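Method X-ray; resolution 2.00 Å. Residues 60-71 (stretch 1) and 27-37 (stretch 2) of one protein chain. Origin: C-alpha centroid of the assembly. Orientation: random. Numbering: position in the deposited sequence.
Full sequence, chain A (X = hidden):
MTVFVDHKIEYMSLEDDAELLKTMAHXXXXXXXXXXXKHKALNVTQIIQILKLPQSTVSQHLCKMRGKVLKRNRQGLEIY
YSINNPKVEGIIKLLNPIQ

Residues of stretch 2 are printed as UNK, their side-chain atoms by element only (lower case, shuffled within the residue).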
# COMPACT_ATOMS: atom_id res chain seq x y z
N GLN A 60 -0.11 3.66 -19.42
CA GLN A 60 -1.14 4.12 -18.50
C GLN A 60 -0.71 3.94 -17.05
O GLN A 60 -0.96 4.80 -16.21
CB GLN A 60 -2.46 3.38 -18.73
CG GLN A 60 -3.60 3.95 -17.92
CD GLN A 60 -4.82 3.06 -17.90
OE1 GLN A 60 -5.84 3.40 -17.31
NE2 GLN A 60 -4.73 1.90 -18.56
N HIS A 61 -0.09 2.80 -16.75
CA HIS A 61 0.38 2.56 -15.39
C HIS A 61 1.45 3.59 -15.05
O HIS A 61 1.41 4.20 -13.97
CB HIS A 61 0.95 1.14 -15.28
CG HIS A 61 -0.10 0.09 -15.10
ND1 HIS A 61 -0.08 -1.11 -15.79
CD2 HIS A 61 -1.21 0.06 -14.33
CE1 HIS A 61 -1.14 -1.82 -15.44
NE2 HIS A 61 -1.84 -1.13 -14.56
N LEU A 62 2.40 3.80 -15.96
CA LEU A 62 3.47 4.77 -15.71
C LEU A 62 2.90 6.17 -15.51
O LEU A 62 3.37 6.93 -14.67
CB LEU A 62 4.48 4.76 -16.85
CG LEU A 62 5.35 3.49 -16.93
CD1 LEU A 62 6.13 3.47 -18.24
CD2 LEU A 62 6.29 3.44 -15.74
N CYS A 63 1.88 6.51 -16.29
CA CYS A 63 1.25 7.82 -16.19
C CYS A 63 0.65 8.02 -14.80
O CYS A 63 0.86 9.05 -14.16
CB CYS A 63 0.16 7.95 -17.25
SG CYS A 63 -0.65 9.54 -17.26
N LYS A 64 -0.07 7.01 -14.32
CA LYS A 64 -0.70 7.06 -13.00
C LYS A 64 0.33 7.09 -11.86
O LYS A 64 0.12 7.74 -10.84
CB LYS A 64 -1.60 5.84 -12.83
CG LYS A 64 -2.91 6.12 -12.12
CD LYS A 64 -4.03 6.38 -13.11
CE LYS A 64 -5.38 6.47 -12.41
NZ LYS A 64 -6.51 6.54 -13.37
N MSE A 65 1.45 6.40 -12.05
CA MSE A 65 2.50 6.31 -11.04
C MSE A 65 3.47 7.50 -10.99
O MSE A 65 3.99 7.83 -9.93
CB MSE A 65 3.31 5.03 -11.26
CG MSE A 65 2.44 3.79 -11.38
SE MSE A 65 3.43 2.19 -11.87
CE MSE A 65 4.05 2.67 -13.60
N ARG A 66 3.72 8.12 -12.14
CA ARG A 66 4.65 9.24 -12.19
C ARG A 66 4.32 10.39 -11.25
O ARG A 66 3.21 10.92 -11.27
CB ARG A 66 4.76 9.80 -13.62
CG ARG A 66 5.58 11.08 -13.66
CD ARG A 66 5.78 11.67 -15.05
NE ARG A 66 4.53 12.06 -15.69
CZ ARG A 66 3.87 11.29 -16.55
NH1 ARG A 66 4.35 10.09 -16.86
NH2 ARG A 66 2.74 11.71 -17.10
N GLY A 67 5.29 10.78 -10.44
CA GLY A 67 5.07 11.89 -9.53
C GLY A 67 4.61 11.49 -8.14
O GLY A 67 4.69 12.28 -7.20
N LYS A 68 4.12 10.27 -8.01
CA LYS A 68 3.65 9.79 -6.72
C LYS A 68 4.48 8.59 -6.27
O LYS A 68 4.94 8.54 -5.14
CB LYS A 68 2.18 9.37 -6.80
CG LYS A 68 1.21 10.52 -7.05
CD LYS A 68 -0.23 10.01 -7.13
CE LYS A 68 -1.21 11.15 -7.34
NZ LYS A 68 -2.59 10.65 -7.52
N VAL A 69 4.65 7.64 -7.17
CA VAL A 69 5.39 6.42 -6.87
C VAL A 69 6.73 6.36 -7.59
O VAL A 69 7.72 5.89 -7.03
CB VAL A 69 4.55 5.18 -7.27
CG1 VAL A 69 5.32 3.91 -7.01
CG2 VAL A 69 3.23 5.19 -6.51
N LEU A 70 6.74 6.84 -8.83
CA LEU A 70 7.94 6.81 -9.66
C LEU A 70 8.41 8.19 -10.11
O LEU A 70 7.64 9.15 -10.18
CB LEU A 70 7.67 5.96 -10.91
CG LEU A 70 8.01 4.46 -10.92
CD1 LEU A 70 7.97 3.88 -9.54
CD2 LEU A 70 7.05 3.75 -11.86
N LYS A 71 9.70 8.27 -10.43
CA LYS A 71 10.30 9.51 -10.89
C LYS A 71 10.62 9.37 -12.38
O LYS A 71 11.21 8.37 -12.81
CB LYS A 71 11.59 9.80 -10.12
CG LYS A 71 12.19 11.16 -10.41
CD LYS A 71 13.44 11.40 -9.60
CE LYS A 71 13.76 12.88 -9.51
NZ LYS A 71 13.65 13.55 -10.84
N UNK A 27 -1.34 -5.31 -9.36
CA UNK A 27 -0.32 -6.33 -9.64
C UNK A 27 0.81 -5.90 -10.58
O UNK A 27 1.99 -6.04 -10.24
c UNK A 27 -1.14 -7.48 -10.22
c UNK A 27 -2.69 -5.88 -9.49
c UNK A 27 -2.41 -7.37 -9.46
N UNK A 28 0.45 -5.39 -11.75
CA UNK A 28 1.47 -4.98 -12.71
C UNK A 28 2.24 -3.75 -12.26
O UNK A 28 3.40 -3.57 -12.64
c UNK A 28 0.37 -6.06 -14.75
c UNK A 28 0.82 -4.76 -14.08
c UNK A 28 1.35 -8.48 -13.37
se UNK A 28 1.80 -7.38 -14.90
N UNK A 29 1.62 -2.91 -11.44
CA UNK A 29 2.32 -1.75 -10.93
C UNK A 29 3.35 -2.21 -9.90
O UNK A 29 4.45 -1.67 -9.83
c UNK A 29 0.44 -0.11 -11.33
c UNK A 29 1.35 -0.75 -10.30
n UNK A 29 -2.27 3.01 -10.23
c UNK A 29 -2.28 2.41 -11.42
n UNK A 29 -3.18 2.76 -12.33
n UNK A 29 -1.40 1.46 -11.69
c UNK A 29 -0.40 0.99 -10.74
N UNK A 30 3.00 -3.21 -9.11
CA UNK A 30 3.97 -3.71 -8.13
C UNK A 30 5.13 -4.36 -8.90
O UNK A 30 6.28 -4.27 -8.47
c UNK A 30 3.09 -3.11 -5.27
c UNK A 30 2.33 -4.08 -6.18
c UNK A 30 1.64 -5.17 -5.34
c UNK A 30 3.31 -4.72 -7.18
N UNK A 31 4.83 -5.00 -10.02
CA UNK A 31 5.87 -5.62 -10.84
C UNK A 31 6.82 -4.55 -11.35
O UNK A 31 8.03 -4.72 -11.31
c UNK A 31 5.27 -6.33 -12.06
c UNK A 31 6.40 -8.70 -13.42
c UNK A 31 4.74 -7.72 -11.80
c UNK A 31 4.92 -8.58 -13.05
n UNK A 31 6.66 -9.63 -14.55
N UNK A 32 6.26 -3.45 -11.84
CA UNK A 32 7.07 -2.36 -12.36
C UNK A 32 7.99 -1.83 -11.26
O UNK A 32 9.19 -1.66 -11.48
c UNK A 32 5.43 -1.70 -14.14
c UNK A 32 4.42 -0.69 -14.71
c UNK A 32 6.17 -1.21 -12.89
c UNK A 32 7.01 0.03 -13.19
N UNK A 33 7.44 -1.57 -10.08
CA UNK A 33 8.27 -1.07 -8.98
C UNK A 33 9.37 -2.06 -8.62
O UNK A 33 10.52 -1.67 -8.39
c UNK A 33 7.42 -0.77 -7.73
c UNK A 33 8.32 -0.34 -6.58
c UNK A 33 6.40 0.31 -8.04
N UNK A 34 9.03 -3.34 -8.55
CA UNK A 34 10.02 -4.36 -8.22
C UNK A 34 11.16 -4.34 -9.25
O UNK A 34 12.34 -4.41 -8.90
n UNK A 34 10.82 -6.56 -6.45
c UNK A 34 9.38 -5.75 -8.21
c UNK A 34 10.30 -6.82 -7.64
o UNK A 34 10.54 -7.85 -8.27
N UNK A 35 10.80 -4.25 -10.53
CA UNK A 35 11.80 -4.22 -11.60
C UNK A 35 12.72 -3.00 -11.49
O UNK A 35 13.93 -3.11 -11.70
c UNK A 35 11.12 -4.22 -12.96
c UNK A 35 10.44 -5.53 -13.34
o UNK A 35 10.97 -7.81 -12.95
o UNK A 35 12.56 -6.55 -13.76
c UNK A 35 11.40 -6.71 -13.34
N UNK A 36 12.16 -1.84 -11.17
CA UNK A 36 12.96 -0.63 -11.02
C UNK A 36 13.85 -0.75 -9.80
O UNK A 36 14.94 -0.18 -9.75
c UNK A 36 12.05 0.59 -10.91
c UNK A 36 10.37 2.09 -12.03
c UNK A 36 11.42 1.00 -12.24
c UNK A 36 12.53 1.48 -13.18
N UNK A 37 13.39 -1.49 -8.80
CA UNK A 37 14.16 -1.70 -7.59
C UNK A 37 15.39 -2.53 -7.94
O UNK A 37 16.49 -2.28 -7.45
c UNK A 37 14.83 -2.25 -4.55
c UNK A 37 14.08 -3.03 -5.41
o UNK A 37 16.30 -4.80 -2.37
c UNK A 37 14.08 -4.42 -5.23
c UNK A 37 13.30 -2.41 -6.54
c UNK A 37 14.81 -5.01 -4.21
c UNK A 37 15.56 -4.21 -3.37
c UNK A 37 15.58 -2.83 -3.52

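Position 27 has three side-chain carbons, and they close a ring onto its own backbone N. That topology is unique to proline; the ring makes no contact with stretch 1 and its CB points away: Pro27.

Position 28 carries two carbons, a selenium and a terminal carbon in an unbranched chain. Its CB lies 3.8 Å from CE1 of His61, while the end of the chain leads away. Selenium in such a chain identifies selenomethionine, Met28.

At position 29 three carbons lead to a nitrogen, then to a carbon bearing two more nitrogens, a guanidinium. The first nitrogen nears the edge of the His61 ring, and the group lies by Lys64; this is Arg29. With chi2, chi3 and chi4 all near 180°, the chain is extended, so a CB that points sideways still delivers its end to stretch 1. Arg29 NE sits 3.0 Å from His61 CD2, near the plane of the imidazole and at its edge; because CD2 is a carbon, this is packing without a hydrogen bond. Lys64 CB lies over one face of the guanidinium, and Arg29 NH2 is 3.4 Å from Lys64 CG. Arg29 CG approaches Met65 SE at 3.8 Å.

Position 30 has four carbons forked at the second and makes no contact with stretch 1: Leu30. Position 31 is four carbons in a row ending in nitrogen, also out of reach: Lys31.

Position 32 has four carbons forked at the first, one arm two carbons long. They point toward stretch 1 and touch His61, Leu62, Met65 and Leu70: Ile32. Its CD1 meets Met65 CE at 3.6 Å and His61 CB at 4.0 Å; its CG2 lies 4.0 Å from Leu70 CD2 and 4.3 Å from Leu62 CD2.

At position 33 one carbon carries two others, one of which meets Val69 and Leu70, giving Val33. Its CG2 packs 3.9 Å from Val69 CG1 and 4.2 Å from Leu70 CD1.

Position 34 has two carbons, the second carrying one oxygen and one nitrogen and none of them reaching stretch 1: Asn34. Position 35 has three carbons, the third bearing two oxygens, also without contact: Glu35.

Position 36 has four carbons forked at the second, and a carbon of the fork meets Leu70: Leu36, with CD1 3.5 Å from Leu70 CG. Position 37 is a carbon followed by a six-carbon ring bearing oxygen, again out of reach: Tyr37.

The two helices cross at -75°, with axes 10.5 Å apart at closest approach. His61 and Arg29 come together with CA atoms 6.5 Å apart, and after the helix the chain brings Val69 and Leu70 against Val33 and Leu36. No hydrogen bond spans the 491 Å² contact: apolar packing centred on Ile32 joins the arginine's close fit.

Stretch 2 27-37: PMRLKIVNELY
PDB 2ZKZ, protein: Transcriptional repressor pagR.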